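Local coordinates for protein lactate dehydrogenase, adjacent gene encodes predicted malate dehydrogenase (Cryptosporidium parvum, PDB 4ND2) that probably catalyses the NAD-dependent interconversion of (S)-lactate and pyruvate, and binds pyruvate together with an acetylpyridine analogue of the cofactor, at residues Val117-Asn122 with Val126-Phe131; Lys141-Ala146 with Val241-Ala246; Phe154-Ala159 with Val164-Val169; Gln160-Asn165 with Val188-Val193. All coordinates share one frame; numbering follows the deposited sequence.

Interaction 1: Val117-Asn122 with Val126-Phe131. With A3D (3-acetylpyridine adenine dinucleotide), chain C; PYR (pyruvic acid), chain D.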
# COMPACT_ATOMS: atom_id res chain seq x y z
N VAL A 117 -14.63 6.94 -20.17
CA VAL A 117 -15.73 6.02 -19.90
C VAL A 117 -15.28 4.57 -20.03
O VAL A 117 -14.77 4.16 -21.08
CB VAL A 117 -16.91 6.27 -20.86
CG1 VAL A 117 -18.02 5.25 -20.63
CG2 VAL A 117 -17.44 7.69 -20.69
N ILE A 118 -15.47 3.80 -18.96
CA ILE A 118 -15.18 2.37 -18.94
C ILE A 118 -16.49 1.59 -18.80
O ILE A 118 -17.13 1.62 -17.75
CB ILE A 118 -14.24 1.99 -17.77
CG1 ILE A 118 -12.92 2.78 -17.85
CG2 ILE A 118 -13.96 0.49 -17.77
CD1 ILE A 118 -12.13 2.79 -16.56
N CYS A 119 -16.89 0.90 -19.87
CA CYS A 119 -18.10 0.09 -19.85
C CYS A 119 -17.83 -1.30 -19.28
O CYS A 119 -16.80 -1.90 -19.58
CB CYS A 119 -18.68 -0.05 -21.25
SG CYS A 119 -19.21 1.51 -21.97
N ILE A 120 -18.75 -1.79 -18.45
CA ILE A 120 -18.72 -3.16 -17.95
C ILE A 120 -19.98 -3.93 -18.38
O ILE A 120 -19.92 -5.14 -18.59
CB ILE A 120 -18.57 -3.20 -16.41
CG1 ILE A 120 -17.29 -2.46 -16.00
CG2 ILE A 120 -18.56 -4.64 -15.91
CD1 ILE A 120 -17.03 -2.44 -14.51
N THR A 121 -21.10 -3.22 -18.52
CA THR A 121 -22.38 -3.80 -18.95
C THR A 121 -22.25 -4.75 -20.13
O THR A 121 -21.65 -4.40 -21.15
CB THR A 121 -23.36 -2.67 -19.33
OG1 THR A 121 -23.44 -1.72 -18.26
CG2 THR A 121 -24.75 -3.23 -19.61
N ASN A 122 -22.82 -5.95 -19.99
CA ASN A 122 -22.81 -6.96 -21.06
C ASN A 122 -24.00 -6.82 -22.01
O ASN A 122 -25.04 -6.29 -21.61
CB ASN A 122 -22.81 -8.38 -20.47
CG ASN A 122 -21.41 -8.95 -20.30
OD1 ASN A 122 -20.53 -8.76 -21.14
ND2 ASN A 122 -21.19 -9.67 -19.20
N VAL A 126 -20.26 -5.01 -27.77
CA VAL A 126 -21.36 -4.36 -28.48
C VAL A 126 -21.91 -3.18 -27.67
O VAL A 126 -22.26 -2.15 -28.25
CB VAL A 126 -22.49 -5.36 -28.81
CG1 VAL A 126 -23.62 -4.68 -29.58
CG2 VAL A 126 -21.94 -6.53 -29.61
N MET A 127 -21.97 -3.33 -26.35
CA MET A 127 -22.41 -2.24 -25.48
C MET A 127 -21.46 -1.04 -25.55
O MET A 127 -21.91 0.10 -25.57
CB MET A 127 -22.56 -2.71 -24.03
CG MET A 127 -23.72 -3.66 -23.78
SD MET A 127 -25.37 -2.99 -24.11
CE MET A 127 -25.62 -3.49 -25.81
N VAL A 128 -20.15 -1.31 -25.60
CA VAL A 128 -19.15 -0.24 -25.72
C VAL A 128 -19.36 0.55 -27.01
O VAL A 128 -19.38 1.78 -27.00
CB VAL A 128 -17.70 -0.79 -25.72
CG1 VAL A 128 -16.70 0.32 -26.02
CG2 VAL A 128 -17.37 -1.45 -24.39
N SER A 129 -19.50 -0.18 -28.12
CA SER A 129 -19.72 0.42 -29.43
C SER A 129 -21.01 1.23 -29.44
O SER A 129 -21.05 2.35 -29.95
CB SER A 129 -19.79 -0.67 -30.50
OG SER A 129 -19.89 -0.11 -31.79
N HIS A 130 -22.07 0.66 -28.87
CA HIS A 130 -23.35 1.33 -28.76
C HIS A 130 -23.23 2.64 -27.98
O HIS A 130 -23.73 3.67 -28.42
CB HIS A 130 -24.39 0.42 -28.11
CG HIS A 130 -25.76 1.01 -28.06
ND1 HIS A 130 -26.50 1.27 -29.19
CD2 HIS A 130 -26.53 1.41 -27.01
CE1 HIS A 130 -27.66 1.80 -28.85
NE2 HIS A 130 -27.70 1.89 -27.53
N PHE A 131 -22.56 2.60 -26.83
CA PHE A 131 -22.40 3.80 -26.00
C PHE A 131 -21.63 4.90 -26.72
O PHE A 131 -22.00 6.07 -26.63
CB PHE A 131 -21.71 3.49 -24.67
CG PHE A 131 -21.61 4.69 -23.78
CD1 PHE A 131 -22.64 5.00 -22.90
CD2 PHE A 131 -20.51 5.54 -23.84
CE1 PHE A 131 -22.56 6.12 -22.09
CE2 PHE A 131 -20.43 6.66 -23.04
CZ PHE A 131 -21.46 6.95 -22.16
PA A3D C . -26.49 -6.14 -10.58
O1A A3D C . -25.97 -6.56 -9.23
O2A A3D C . -27.85 -6.61 -11.03
O5B A3D C . -26.47 -4.54 -10.65
C5B A3D C . -27.06 -3.81 -11.72
C4B A3D C . -27.47 -2.45 -11.18
O4B A3D C . -27.84 -1.58 -12.25
C3B A3D C . -28.68 -2.54 -10.24
O3B A3D C . -28.36 -2.02 -8.94
C2B A3D C . -29.75 -1.71 -10.92
O2B A3D C . -30.59 -0.98 -10.02
C1B A3D C . -28.93 -0.79 -11.80
N9A A3D C . -29.70 -0.22 -12.93
C8A A3D C . -30.66 -0.81 -13.67
N7A A3D C . -31.12 0.05 -14.61
C5A A3D C . -30.45 1.20 -14.48
C6A A3D C . -30.44 2.52 -15.15
N6A A3D C . -31.27 2.78 -16.18
N1A A3D C . -29.57 3.45 -14.69
C2A A3D C . -28.73 3.21 -13.66
N3A A3D C . -28.69 2.03 -13.01
C4A A3D C . -29.51 1.02 -13.37
O3 A3D C . -25.45 -6.54 -11.75
PN A3D C . -23.85 -6.70 -11.57
O1N A3D C . -23.57 -8.06 -10.98
O2N A3D C . -23.29 -5.47 -10.90
O5D A3D C . -23.37 -6.69 -13.10
C5D A3D C . -23.54 -5.50 -13.86
C4D A3D C . -23.25 -5.74 -15.34
O4D A3D C . -21.87 -6.08 -15.53
C3D A3D C . -24.07 -6.88 -15.94
O3D A3D C . -24.56 -6.50 -17.23
C2D A3D C . -23.07 -8.01 -16.10
O2D A3D C . -23.37 -8.90 -17.18
C1D A3D C . -21.80 -7.23 -16.37
N1N A3D C . -20.57 -7.98 -16.12
C2N A3D C . -19.61 -7.95 -17.06
C3N A3D C . -18.42 -8.65 -16.89
C7N A3D C . -17.35 -8.61 -17.93
O7N A3D C . -16.36 -9.29 -17.76
C8N A3D C . -17.49 -7.74 -19.14
C4N A3D C . -18.23 -9.38 -15.72
C5N A3D C . -19.24 -9.40 -14.77
C6N A3D C . -20.41 -8.69 -14.99
C PYR D . -17.57 -12.69 -16.96
O PYR D . -17.45 -13.09 -15.78
OXT PYR D . -16.66 -12.86 -17.80
CA PYR D . -18.81 -12.02 -17.37
O3 PYR D . -18.84 -11.42 -18.44
CB PYR D . -20.01 -12.08 -16.48
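Strand 117-119 and helix 126-131 pack with their short axes 9.1 Å apart and their N-to-C directions 145° from each other, bringing Cys-119 opposite Val-128 and Asn-122 opposite Met-127. This is the first half of a beta-alpha-beta crossover in the Rossmann domain, in which strand 116-119 leads through helix 124-135 to the neighbouring strand 142-144. Val-117 and Phe-131 approach from opposite directions, with Val-117 CG1 3.7 Å from Phe-131 CE2. The ring reaches the strand because its CG stands anti to the backbone N (chi1 -176°). Cys-119 touches two helix residues: its CB meets Val-128 CG2 at 3.7 Å, while its SG makes an oblique sulfur-aromatic contact 5.0 Å from the centroid of the Phe-131 ring. Beyond the strand end, the bent Met-127 chain lays CG against the backbone, 3.4 Å from Thr-121 O, a buried carbonyl with no hydrogen-bond partner in the model. The loop that follows the strand lines the cofactor and substrate pocket. Thr-121 OG1 is tied to Ala-80 O, and Asn-122 OD1 accepts from the backbone N of Leu-124 as the helix starts, which holds the amide with its nitrogen toward the ligands. Asn-122 ND2 then bridges cofactor and substrate, donating to O2D of the cofactor analogue at 3.1 Å and to the keto oxygen O3 of pyruvate at 3.0 Å, the latter at an N-H...O angle of 161°.

Interaction 2: Lys141-Ala146 with Val241-Ala246. With A3D (3-acetylpyridine adenine dinucleotide), chain C.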
# COMPACT_ATOMS: atom_id res chain seq x y z
N LYS A 141 -11.73 7.85 -25.70
CA LYS A 141 -12.22 8.10 -24.35
C LYS A 141 -13.33 7.14 -23.92
O LYS A 141 -13.90 7.29 -22.83
CB LYS A 141 -12.71 9.55 -24.24
CG LYS A 141 -11.63 10.60 -24.45
CD LYS A 141 -10.59 10.63 -23.34
CE LYS A 141 -11.14 11.21 -22.04
NZ LYS A 141 -11.43 12.67 -22.14
N VAL A 142 -13.65 6.16 -24.77
CA VAL A 142 -14.65 5.15 -24.45
C VAL A 142 -14.08 3.76 -24.71
O VAL A 142 -13.61 3.46 -25.81
CB VAL A 142 -15.93 5.32 -25.30
CG1 VAL A 142 -16.96 4.25 -24.94
CG2 VAL A 142 -16.51 6.71 -25.11
N CYS A 143 -14.10 2.91 -23.68
CA CYS A 143 -13.62 1.54 -23.81
C CYS A 143 -14.39 0.61 -22.88
O CYS A 143 -15.22 1.06 -22.08
CB CYS A 143 -12.12 1.48 -23.49
SG CYS A 143 -11.71 1.81 -21.77
N GLY A 144 -14.13 -0.69 -23.00
CA GLY A 144 -14.82 -1.69 -22.19
C GLY A 144 -13.87 -2.55 -21.38
O GLY A 144 -12.82 -2.95 -21.87
N MET A 145 -14.25 -2.83 -20.13
CA MET A 145 -13.51 -3.78 -19.30
C MET A 145 -13.88 -5.19 -19.73
O MET A 145 -15.04 -5.58 -19.68
CB MET A 145 -13.85 -3.60 -17.82
CG MET A 145 -12.96 -4.40 -16.87
SD MET A 145 -13.13 -6.20 -16.96
CE MET A 145 -14.79 -6.43 -16.34
N ALA A 146 -12.87 -5.95 -20.16
CA ALA A 146 -13.06 -7.36 -20.46
C ALA A 146 -11.72 -8.09 -20.46
O ALA A 146 -11.53 -9.05 -19.72
CB ALA A 146 -13.76 -7.55 -21.80
N VAL A 241 -11.02 -1.02 -11.77
CA VAL A 241 -10.21 -0.10 -10.96
C VAL A 241 -8.80 0.02 -11.54
O VAL A 241 -8.24 1.12 -11.60
CB VAL A 241 -10.16 -0.53 -9.48
CG1 VAL A 241 -9.18 0.34 -8.69
CG2 VAL A 241 -11.54 -0.45 -8.84
N LYS A 242 -8.22 -1.10 -11.97
CA LYS A 242 -6.90 -1.08 -12.60
C LYS A 242 -6.91 -0.19 -13.84
O LYS A 242 -5.97 0.56 -14.08
CB LYS A 242 -6.44 -2.50 -12.98
CG LYS A 242 -6.27 -3.46 -11.80
CD LYS A 242 -5.31 -2.97 -10.73
CE LYS A 242 -3.88 -2.86 -11.24
NZ LYS A 242 -2.96 -2.39 -10.17
N MET A 243 -8.00 -0.25 -14.62
CA MET A 243 -8.15 0.59 -15.80
C MET A 243 -8.30 2.07 -15.43
O MET A 243 -7.72 2.94 -16.08
CB MET A 243 -9.34 0.13 -16.64
CG MET A 243 -9.15 -1.24 -17.26
SD MET A 243 -10.58 -1.84 -18.17
CE MET A 243 -10.63 -0.68 -19.53
N ALA A 244 -9.07 2.35 -14.38
CA ALA A 244 -9.23 3.71 -13.87
C ALA A 244 -7.90 4.28 -13.36
O ALA A 244 -7.59 5.45 -13.62
CB ALA A 244 -10.28 3.75 -12.76
N GLU A 245 -7.13 3.45 -12.65
CA GLU A 245 -5.79 3.81 -12.19
C GLU A 245 -4.87 4.24 -13.33
O GLU A 245 -4.15 5.23 -13.22
CB GLU A 245 -5.12 2.63 -11.49
CG GLU A 245 -5.61 2.30 -10.09
CD GLU A 245 -4.98 1.03 -9.55
OE1 GLU A 245 -3.94 0.60 -10.10
OE2 GLU A 245 -5.52 0.45 -8.59
N ALA A 246 -4.87 3.45 -14.41
CA ALA A 246 -4.03 3.72 -15.57
C ALA A 246 -4.30 5.10 -16.16
O ALA A 246 -3.37 5.82 -16.53
CB ALA A 246 -4.23 2.65 -16.63
PA A3D C . -26.49 -6.14 -10.58
O1A A3D C . -25.97 -6.56 -9.23
O2A A3D C . -27.85 -6.61 -11.03
O5B A3D C . -26.47 -4.54 -10.65
C5B A3D C . -27.06 -3.81 -11.72
C4B A3D C . -27.47 -2.45 -11.18
O4B A3D C . -27.84 -1.58 -12.25
C3B A3D C . -28.68 -2.54 -10.24
O3B A3D C . -28.36 -2.02 -8.94
C2B A3D C . -29.75 -1.71 -10.92
O2B A3D C . -30.59 -0.98 -10.02
C1B A3D C . -28.93 -0.79 -11.80
N9A A3D C . -29.70 -0.22 -12.93
C8A A3D C . -30.66 -0.81 -13.67
N7A A3D C . -31.12 0.05 -14.61
C5A A3D C . -30.45 1.20 -14.48
C6A A3D C . -30.44 2.52 -15.15
N6A A3D C . -31.27 2.78 -16.18
N1A A3D C . -29.57 3.45 -14.69
C2A A3D C . -28.73 3.21 -13.66
N3A A3D C . -28.69 2.03 -13.01
C4A A3D C . -29.51 1.02 -13.37
O3 A3D C . -25.45 -6.54 -11.75
PN A3D C . -23.85 -6.70 -11.57
O1N A3D C . -23.57 -8.06 -10.98
O2N A3D C . -23.29 -5.47 -10.90
O5D A3D C . -23.37 -6.69 -13.10
C5D A3D C . -23.54 -5.50 -13.86
C4D A3D C . -23.25 -5.74 -15.34
O4D A3D C . -21.87 -6.08 -15.53
C3D A3D C . -24.07 -6.88 -15.94
O3D A3D C . -24.56 -6.50 -17.23
C2D A3D C . -23.07 -8.01 -16.10
O2D A3D C . -23.37 -8.90 -17.18
C1D A3D C . -21.80 -7.23 -16.37
N1N A3D C . -20.57 -7.98 -16.12
C2N A3D C . -19.61 -7.95 -17.06
C3N A3D C . -18.42 -8.65 -16.89
C7N A3D C . -17.35 -8.61 -17.93
O7N A3D C . -16.36 -9.29 -17.76
C8N A3D C . -17.49 -7.74 -19.14
C4N A3D C . -18.23 -9.38 -15.72
C5N A3D C . -19.24 -9.40 -14.77
C6N A3D C . -20.41 -8.69 -14.99
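Cys-143 is the first residue of 141-146 to meet the helix, its SG lying 3.5 Å from the terminal methyl CE of Met-243. With chi1 at 68°, the sulfur sits between the backbone N and the carbonyl carbon, from where it faces that methyl group. Gly-144 follows and contributes its backbone, with its O 3.9 Å from Met-243 CE. At Met-145 the partner atom changes from methyl to sulfur: Met-243 SD lies 3.7 Å from Met-145 CA and equally close to CB and CG, and the two methionine side chains cross at about a right angle. Met-145 begins toward the helix, but bends at chi2 and chi3 carry its end away to the cofactor, where CE comes within 3.6 Å of O7N of the acetylpyridine group. Its carbonyl lies against the same group, Met-145 O being 3.3 Å from C8N. Between these two segments, Met-243 is the one helix residue in contact, and it also touches Ile-118, Val-255 and Cys-257. The contact seats helix 234-248 of the C-terminal domain against the last strand of the parallel Rossmann sheet, beside the pocket that receives the nicotinamide end of NAD in lactate dehydrogenases.

Interaction 3: Phe154-Ala159 with Val164-Val169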
# COMPACT_ATOMS: atom_id res chain seq x y z
N PHE A 154 -6.66 -16.21 -17.50
CA PHE A 154 -5.71 -16.94 -18.34
C PHE A 154 -4.36 -17.05 -17.63
O PHE A 154 -3.83 -18.15 -17.47
CB PHE A 154 -5.58 -16.22 -19.70
CG PHE A 154 -4.84 -16.99 -20.77
CD1 PHE A 154 -4.86 -18.38 -20.84
CD2 PHE A 154 -4.15 -16.29 -21.76
CE1 PHE A 154 -4.18 -19.05 -21.85
CE2 PHE A 154 -3.47 -16.96 -22.77
CZ PHE A 154 -3.49 -18.34 -22.81
N ARG A 155 -3.83 -15.92 -17.16
CA ARG A 155 -2.57 -15.89 -16.40
C ARG A 155 -2.63 -16.73 -15.13
O ARG A 155 -1.68 -17.44 -14.81
CB ARG A 155 -2.22 -14.45 -16.00
CG ARG A 155 -1.86 -13.53 -17.16
CD ARG A 155 -1.80 -12.09 -16.69
NE ARG A 155 -0.57 -11.81 -15.95
CZ ARG A 155 -0.29 -10.65 -15.35
NH1 ARG A 155 -1.16 -9.65 -15.36
NH2 ARG A 155 0.87 -10.50 -14.72
N THR A 156 -3.74 -16.63 -14.41
CA THR A 156 -3.94 -17.34 -13.16
C THR A 156 -3.90 -18.86 -13.36
O THR A 156 -3.27 -19.57 -12.59
CB THR A 156 -5.26 -16.92 -12.49
OG1 THR A 156 -5.18 -15.53 -12.13
CG2 THR A 156 -5.54 -17.73 -11.23
N PHE A 157 -4.58 -19.33 -14.40
CA PHE A 157 -4.64 -20.77 -14.69
C PHE A 157 -3.28 -21.32 -15.10
O PHE A 157 -2.91 -22.42 -14.69
CB PHE A 157 -5.69 -21.07 -15.76
CG PHE A 157 -7.09 -20.65 -15.40
CD1 PHE A 157 -7.53 -20.65 -14.07
CD2 PHE A 157 -8.00 -20.29 -16.38
CE1 PHE A 157 -8.82 -20.27 -13.74
CE2 PHE A 157 -9.29 -19.92 -16.06
CZ PHE A 157 -9.70 -19.91 -14.74
N ILE A 158 -2.53 -20.55 -15.88
CA ILE A 158 -1.15 -20.92 -16.23
C ILE A 158 -0.30 -20.97 -14.97
O ILE A 158 0.45 -21.93 -14.75
CB ILE A 158 -0.54 -19.93 -17.24
CG1 ILE A 158 -1.28 -20.00 -18.57
CG2 ILE A 158 0.95 -20.23 -17.45
CD1 ILE A 158 -1.10 -18.77 -19.44
N ALA A 159 -0.41 -19.93 -14.14
CA ALA A 159 0.36 -19.83 -12.90
C ALA A 159 0.07 -20.98 -11.95
O ALA A 159 0.98 -21.50 -11.29
CB ALA A 159 0.07 -18.50 -12.22
N VAL A 164 3.56 -20.95 -9.70
CA VAL A 164 4.33 -19.70 -9.62
C VAL A 164 3.42 -18.49 -9.44
O VAL A 164 2.21 -18.56 -9.66
CB VAL A 164 5.20 -19.48 -10.89
CG1 VAL A 164 6.20 -20.61 -11.06
CG2 VAL A 164 4.34 -19.33 -12.14
N ASN A 165 4.03 -17.37 -9.05
CA ASN A 165 3.34 -16.09 -8.93
C ASN A 165 2.73 -15.69 -10.28
O ASN A 165 3.44 -15.55 -11.27
CB ASN A 165 4.32 -15.03 -8.45
CG ASN A 165 3.69 -13.67 -8.26
OD1 ASN A 165 2.47 -13.50 -8.37
ND2 ASN A 165 4.52 -12.67 -7.97
N ALA A 166 1.41 -15.50 -10.30
CA ALA A 166 0.69 -15.14 -11.53
C ALA A 166 1.17 -13.82 -12.12
O ALA A 166 1.10 -13.61 -13.34
CB ALA A 166 -0.81 -15.10 -11.29
N SER A 167 1.67 -12.92 -11.27
CA SER A 167 2.22 -11.65 -11.73
C SER A 167 3.43 -11.83 -12.65
O SER A 167 3.75 -10.94 -13.43
CB SER A 167 2.61 -10.77 -10.53
OG SER A 167 1.46 -10.39 -9.78
N ASP A 168 4.09 -12.99 -12.57
CA ASP A 168 5.24 -13.30 -13.42
C ASP A 168 4.88 -14.09 -14.68
O ASP A 168 5.76 -14.51 -15.43
CB ASP A 168 6.30 -14.05 -12.61
CG ASP A 168 6.86 -13.21 -11.48
OD1 ASP A 168 7.15 -12.01 -11.71
OD2 ASP A 168 7.01 -13.73 -10.35
N VAL A 169 3.58 -14.29 -14.91
CA VAL A 169 3.09 -14.86 -16.16
C VAL A 169 2.60 -13.72 -17.05
O VAL A 169 1.78 -12.91 -16.63
CB VAL A 169 1.93 -15.85 -15.94
CG1 VAL A 169 1.39 -16.36 -17.27
CG2 VAL A 169 2.39 -17.00 -15.05
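Arg-155 reaches from helix 147-162 to the end of the 164-169 segment, and its CB starts the contact 4.3 Å from Val-169 CG1. Further along, CG and CD each lie 3.7 Å from Val-169 O. A bend at chi3 (77°) then turns the guanidinium back onto that carbonyl: NE donates to Val-169 O at 2.7 Å, nearly along the C=O axis although the oxygen is tilted 26° out of the guanidinium plane, and NH2 adds a weak bond to the same oxygen. At the tip, NH2 also has Ser-167 O at its edge, in the guanidinium plane, 3.2 Å away. The segments form a helix-turn-strand connection in the C-terminal domain, where helix 147-162 ends and the chain doubles back through a 3-10 turn into strand 169-174. An Asx turn, with Asn-165 OD1 accepting from Ser-167 N, shapes its start, and Val-164 N donates to Ala-159 O across the helix end. Ala-159 packs closely, its CB 3.5 Å from Ala-166 CA, tighter than usual for two carbons. Val-169 straddles the helix surface, CG2 on Ala-159 and CG1 on Ile-158. Val-53 of a second subunit packs on Arg-155 and Ala-166, while Asp-168 OD2 accepts from Val-254 N of a third subunit.

Interaction 4: Gln160-Asn165 with Val188-Val193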
# COMPACT_ATOMS: atom_id res chain seq x y z
N GLN A 160 -1.20 -21.38 -11.87
CA GLN A 160 -1.61 -22.48 -11.00
C GLN A 160 -1.05 -23.83 -11.47
O GLN A 160 -0.76 -24.70 -10.65
CB GLN A 160 -3.14 -22.54 -10.87
CG GLN A 160 -3.69 -21.46 -9.94
CD GLN A 160 -5.21 -21.39 -9.91
OE1 GLN A 160 -5.88 -21.66 -10.91
NE2 GLN A 160 -5.75 -21.02 -8.76
N HIS A 161 -0.90 -24.00 -12.78
CA HIS A 161 -0.26 -25.21 -13.31
C HIS A 161 1.20 -25.29 -12.86
O HIS A 161 1.61 -26.30 -12.29
CB HIS A 161 -0.34 -25.28 -14.84
CG HIS A 161 0.46 -26.40 -15.42
ND1 HIS A 161 -0.01 -27.70 -15.47
CD2 HIS A 161 1.71 -26.43 -15.94
CE1 HIS A 161 0.92 -28.47 -16.00
NE2 HIS A 161 1.97 -27.73 -16.30
N PHE A 162 1.96 -24.23 -13.11
CA PHE A 162 3.40 -24.22 -12.81
C PHE A 162 3.72 -23.96 -11.33
O PHE A 162 4.86 -24.15 -10.91
CB PHE A 162 4.12 -23.18 -13.67
CG PHE A 162 4.17 -23.54 -15.13
CD1 PHE A 162 5.00 -24.55 -15.58
CD2 PHE A 162 3.38 -22.86 -16.06
CE1 PHE A 162 5.05 -24.89 -16.92
CE2 PHE A 162 3.43 -23.19 -17.40
CZ PHE A 162 4.27 -24.21 -17.83
N GLY A 163 2.73 -23.53 -10.55
CA GLY A 163 2.93 -23.22 -9.14
C GLY A 163 3.81 -22.00 -8.92
O GLY A 163 4.68 -22.00 -8.06
N VAL A 164 3.56 -20.95 -9.70
CA VAL A 164 4.33 -19.70 -9.62
C VAL A 164 3.42 -18.49 -9.44
O VAL A 164 2.21 -18.56 -9.66
CB VAL A 164 5.20 -19.48 -10.89
CG1 VAL A 164 6.20 -20.61 -11.06
CG2 VAL A 164 4.34 -19.33 -12.14
N ASN A 165 4.03 -17.37 -9.05
CA ASN A 165 3.34 -16.09 -8.93
C ASN A 165 2.73 -15.69 -10.28
O ASN A 165 3.44 -15.55 -11.27
CB ASN A 165 4.32 -15.03 -8.45
CG ASN A 165 3.69 -13.67 -8.26
OD1 ASN A 165 2.47 -13.50 -8.37
ND2 ASN A 165 4.52 -12.67 -7.97
N VAL A 188 2.46 -16.42 -24.70
CA VAL A 188 2.53 -16.66 -23.27
C VAL A 188 3.99 -16.85 -22.85
O VAL A 188 4.76 -17.51 -23.56
CB VAL A 188 1.72 -17.91 -22.86
CG1 VAL A 188 2.02 -18.33 -21.43
CG2 VAL A 188 0.23 -17.65 -23.04
N SER A 189 4.37 -16.27 -21.72
CA SER A 189 5.67 -16.55 -21.12
C SER A 189 5.59 -16.54 -19.60
O SER A 189 4.77 -15.84 -19.02
CB SER A 189 6.74 -15.56 -21.62
OG SER A 189 6.38 -14.22 -21.37
N VAL A 190 6.44 -17.37 -18.98
CA VAL A 190 6.54 -17.45 -17.53
C VAL A 190 7.97 -17.09 -17.15
O VAL A 190 8.89 -17.89 -17.34
CB VAL A 190 6.20 -18.86 -17.00
CG1 VAL A 190 6.24 -18.88 -15.48
CG2 VAL A 190 4.83 -19.31 -17.51
N GLY A 191 8.16 -15.88 -16.62
CA GLY A 191 9.49 -15.38 -16.31
C GLY A 191 10.42 -15.28 -17.51
O GLY A 191 11.64 -15.37 -17.36
N GLY A 192 9.84 -15.10 -18.70
CA GLY A 192 10.61 -15.05 -19.94
C GLY A 192 10.62 -16.35 -20.74
O GLY A 192 11.03 -16.35 -21.90
N VAL A 193 10.18 -17.45 -20.13
CA VAL A 193 10.20 -18.76 -20.79
C VAL A 193 8.88 -19.03 -21.52
O VAL A 193 7.81 -18.96 -20.90
CB VAL A 193 10.42 -19.90 -19.76
CG1 VAL A 193 10.48 -21.25 -20.46
CG2 VAL A 193 11.70 -19.65 -18.97
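Val-190 makes this contact with both of its methyl groups, CG1 meeting Val-164 CG2 at 3.9 Å and CG2 lying 4.1 Å from CD2 and CE2 of Phe-162. The valine divides its two branches between the last turn of helix 147-162 and the loop just beyond it, and its side chain crosses both partners obliquely. CG1 stands anti to the backbone N (chi1 -177°), which directs it at Val-164 while CG2 reaches the phenylalanine. Phe-162 is itself set in an aromatic and aliphatic surround. The CD2 of the preceding His-161 sits 3.6 Å above the centre of one face, and Phe-198 of helix 195-200 meets the ring with the planes at about 40°. His-161 in turn is held by a hydrogen bond from NE2 to Leu-203 O. Gly-163, with positive phi, ends the helix and lets the chain turn so that Phe-162 and Val-164 both come to Val-190. On the other segment, a type I' turn from Val-190 to Val-193 closes a tight beta hairpin of the antiparallel sheet, with Val-190 N and O both hydrogen-bonded to Val-193; Gly-191 and Gly-192 occupy its corners. Further out, Ile-277 of a third subunit packs on Val-164. No hydrogen bond links the two segments, so the helix end and hairpin are joined here by van der Waals packing of methyl groups and ring carbons, an apolar contact without the directional restraint of a polar bond.

In the fold
From the N terminus, interaction 1 comes first and closes a short loop between strand 116-119 of the Rossmann sheet and the helix that follows it. Interaction 2 opens on the next strand, 142-144, hydrogen-bonded to strand 116-119, so the two adjoin; both also touch the cofactor analogue. It closes almost a hundred residues later on helix 234-248, joining the two domains. Interactions 3 and 4 both fall within that long excursion. Interaction 3 closes the turn after helix 147-162; interaction 4, sharing Val-164 and Asn-165 with it, ties the same helix end to the hairpin at 188-193. Their centres are 5 Å apart, and both touch a third subunit.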